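Local coordinates for protein RnfH (Haemophilus influenzae, PDB 2HJ1), which is of unknown function but belongs to the UPF0125 (RnfH) family of ubiquitin-like proteins and forms a domain-swapped dimer, at residues B[18-22]-B[51-55]. Numbering follows the deposited sequence.
Sequences AYAFP and FPEID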
ATOM      1  N   ALA B  18      -8.171  -6.643  -3.334  1.00 32.32           N
ATOM      2  CA  ALA B  18      -8.482  -6.011  -4.623  1.00 33.39           C
ATOM      3  C   ALA B  18      -7.923  -6.864  -5.747  1.00 34.20           C
ATOM      4  O   ALA B  18      -6.832  -7.411  -5.628  1.00 34.45           O
ATOM      5  CB  ALA B  18      -7.858  -4.584  -4.717  1.00 31.51           C
ATOM      6  N   TYR B  19      -8.664  -6.932  -6.834  1.00 36.19           N
ATOM      7  CA  TYR B  19      -8.239  -7.666  -7.995  1.00 38.73           C
ATOM      8  C   TYR B  19      -9.000  -7.080  -9.160  1.00 40.16           C
ATOM      9  O   TYR B  19     -10.227  -7.007  -9.123  1.00 40.86           O
ATOM     10  CB  TYR B  19      -8.587  -9.161  -7.844  1.00 38.38           C
ATOM     11  CG  TYR B  19      -8.222 -10.028  -9.044  1.00 37.98           C
ATOM     12  CD1 TYR B  19      -6.880 -10.275  -9.403  1.00 38.85           C
ATOM     13  CD2 TYR B  19      -9.213 -10.618  -9.787  1.00 37.91           C
ATOM     14  CE1 TYR B  19      -6.557 -11.089 -10.534  1.00 39.82           C
ATOM     15  CE2 TYR B  19      -8.899 -11.449 -10.888  1.00 41.97           C
ATOM     16  CZ  TYR B  19      -7.596 -11.665 -11.247  1.00 40.31           C
ATOM     17  OH  TYR B  19      -7.373 -12.496 -12.322  1.00 44.30           O
ATOM     18  N   ALA B  20      -8.316  -6.726 -10.232  1.00 42.59           N
ATOM     19  CA  ALA B  20      -9.013  -5.932 -11.263  1.00 47.22           C
ATOM     20  C   ALA B  20      -9.436  -6.766 -12.446  1.00 50.60           C
ATOM     21  O   ALA B  20      -8.713  -6.898 -13.409  1.00 52.49           O
ATOM     22  CB  ALA B  20      -8.192  -4.777 -11.718  1.00 45.85           C
ATOM     23  N   PHE B  21     -10.625  -7.336 -12.347  1.00 54.69           N
ATOM     24  CA  PHE B  21     -11.200  -8.091 -13.419  1.00 57.38           C
ATOM     25  C   PHE B  21     -11.701  -7.004 -14.354  1.00 58.81           C
ATOM     26  O   PHE B  21     -12.673  -6.286 -14.014  1.00 57.08           O
ATOM     27  CB  PHE B  21     -12.324  -8.957 -12.873  1.00 58.23           C
ATOM     28  CG  PHE B  21     -12.977  -9.844 -13.891  1.00 60.92           C
ATOM     29  CD1 PHE B  21     -14.335  -9.707 -14.173  1.00 61.96           C
ATOM     30  CD2 PHE B  21     -12.245 -10.873 -14.530  1.00 63.82           C
ATOM     31  CE1 PHE B  21     -14.957 -10.564 -15.086  1.00 62.07           C
ATOM     32  CE2 PHE B  21     -12.868 -11.728 -15.440  1.00 63.60           C
ATOM     33  CZ  PHE B  21     -14.226 -11.558 -15.718  1.00 62.07           C
ATOM     34  N   PRO B  22     -11.007  -6.858 -15.521  1.00 60.02           N
ATOM     35  CA  PRO B  22     -11.203  -5.647 -16.337  1.00 60.01           C
ATOM     36  C   PRO B  22     -12.666  -5.637 -16.845  1.00 59.38           C
ATOM     37  O   PRO B  22     -13.223  -6.669 -17.299  1.00 61.49           O
ATOM     38  CB  PRO B  22     -10.130  -5.756 -17.440  1.00 60.32           C
ATOM     39  CG  PRO B  22      -9.878  -7.277 -17.568  1.00 60.49           C
ATOM     40  CD  PRO B  22     -10.075  -7.829 -16.148  1.00 59.67           C
ATOM     41  N   PHE B  51     -12.461 -16.279  -9.336  1.00 39.33           N
ATOM     42  CA  PHE B  51     -11.495 -16.119 -10.425  1.00 40.08           C
ATOM     43  C   PHE B  51     -10.482 -17.253 -10.404  1.00 41.03           C
ATOM     44  O   PHE B  51      -9.402 -17.089  -9.863  1.00 40.22           O
ATOM     45  CB  PHE B  51     -10.774 -14.788 -10.288  1.00 39.79           C
ATOM     46  CG  PHE B  51     -11.702 -13.596 -10.239  1.00 38.72           C
ATOM     47  CD1 PHE B  51     -12.234 -13.066 -11.405  1.00 43.16           C
ATOM     48  CD2 PHE B  51     -12.028 -13.005  -9.033  1.00 35.80           C
ATOM     49  CE1 PHE B  51     -13.100 -11.956 -11.356  1.00 42.46           C
ATOM     50  CE2 PHE B  51     -12.857 -11.912  -8.989  1.00 35.81           C
ATOM     51  CZ  PHE B  51     -13.385 -11.385 -10.147  1.00 38.60           C
ATOM     52  N   PRO B  52     -10.833 -18.410 -11.002  1.00 42.41           N
ATOM     53  CA  PRO B  52      -9.925 -19.553 -10.911  1.00 42.34           C
ATOM     54  C   PRO B  52      -8.612 -19.392 -11.709  1.00 42.06           C
ATOM     55  O   PRO B  52      -7.675 -20.189 -11.515  1.00 41.22           O
ATOM     56  CB  PRO B  52     -10.777 -20.719 -11.397  1.00 42.59           C
ATOM     57  CG  PRO B  52     -11.753 -20.125 -12.336  1.00 44.05           C
ATOM     58  CD  PRO B  52     -12.038 -18.717 -11.810  1.00 42.94           C
ATOM     59  N   GLU B  53      -8.519 -18.350 -12.544  1.00 40.67           N
ATOM     60  CA  GLU B  53      -7.258 -17.995 -13.184  1.00 41.15           C
ATOM     61  C   GLU B  53      -6.204 -17.412 -12.234  1.00 39.70           C
ATOM     62  O   GLU B  53      -5.054 -17.350 -12.598  1.00 40.17           O
ATOM     63  CB  GLU B  53      -7.482 -16.999 -14.320  1.00 42.65           C
ATOM     64  CG  GLU B  53      -8.061 -15.650 -13.786  1.00 46.45           C
ATOM     65  CD  GLU B  53      -9.593 -15.553 -13.891  1.00 50.87           C
ATOM     66  OE1 GLU B  53     -10.062 -14.543 -14.449  1.00 58.12           O
ATOM     67  OE2 GLU B  53     -10.335 -16.453 -13.471  1.00 49.37           O
ATOM     68  N   ILE B  54      -6.563 -17.012 -11.018  1.00 38.23           N
ATOM     69  CA  ILE B  54      -5.549 -16.510 -10.071  1.00 36.10           C
ATOM     70  C   ILE B  54      -4.671 -17.705  -9.609  1.00 38.19           C
ATOM     71  O   ILE B  54      -5.205 -18.728  -9.181  1.00 37.27           O
ATOM     72  CB  ILE B  54      -6.174 -15.834  -8.834  1.00 35.72           C
ATOM     73  CG1 ILE B  54      -6.872 -14.500  -9.206  1.00 33.68           C
ATOM     74  CG2 ILE B  54      -5.117 -15.588  -7.719  1.00 31.40           C
ATOM     75  CD1 ILE B  54      -7.693 -13.906  -8.004  1.00 35.04           C
ATOM     76  N   ASP B  55      -3.348 -17.563  -9.706  1.00 38.40           N
ATOM     77  CA  ASP B  55      -2.395 -18.611  -9.227  1.00 38.57           C
ATOM     78  C   ASP B  55      -1.542 -17.958  -8.175  1.00 37.48           C
ATOM     79  O   ASP B  55      -0.651 -17.164  -8.502  1.00 36.74           O
ATOM     80  CB  ASP B  55      -1.546 -19.095 -10.402  1.00 39.39           C
ATOM     81  CG  ASP B  55      -0.559 -20.217 -10.039  1.00 41.56           C
ATOM     82  OD1 ASP B  55      -0.283 -20.457  -8.846  1.00 46.09           O
ATOM     83  OD2 ASP B  55      -0.046 -20.865 -10.982  1.00 44.11           O
TER
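Aromatic rings can join a strand end to a distant turn without any polar link, as residues 18-22 and 51-55 illustrate. Tyr-19, Phe-21 and Phe-51 form an aromatic cluster. Tyr-19 turns its ring edge to the face of Phe-51 in a T-shaped pair, centroids 4.9 Å apart and planes at 59°, while Phe-21 meets Phe-51 obliquely, its CG 3.3 Å from Phe-51 CE1. Aliphatic packing completes the joint: Ile-54 CD1 sits 3.7 Å from the Tyr-19 ring centroid, almost on the ring normal, a CH-pi contact. Glu-53 adds a van der Waals contact, its CG 3.5 Å from Tyr-19 OH. A type I beta turn, closed by Ile-54 N to Phe-51 O at 3.1 Å, brings Phe-51 and Ile-54 to the same tyrosine. In the dimer, Ala-18 and Tyr-19 pair in a parallel ladder with a strand of the second subunit, whose Ile-82 packs on Tyr-19. The turn after helix 47-50 thus packs on the hairpin of strands 12-19 and 26-33, consistent with a ubiquitin-like fold whose sheet continues into the domain-swapped partner.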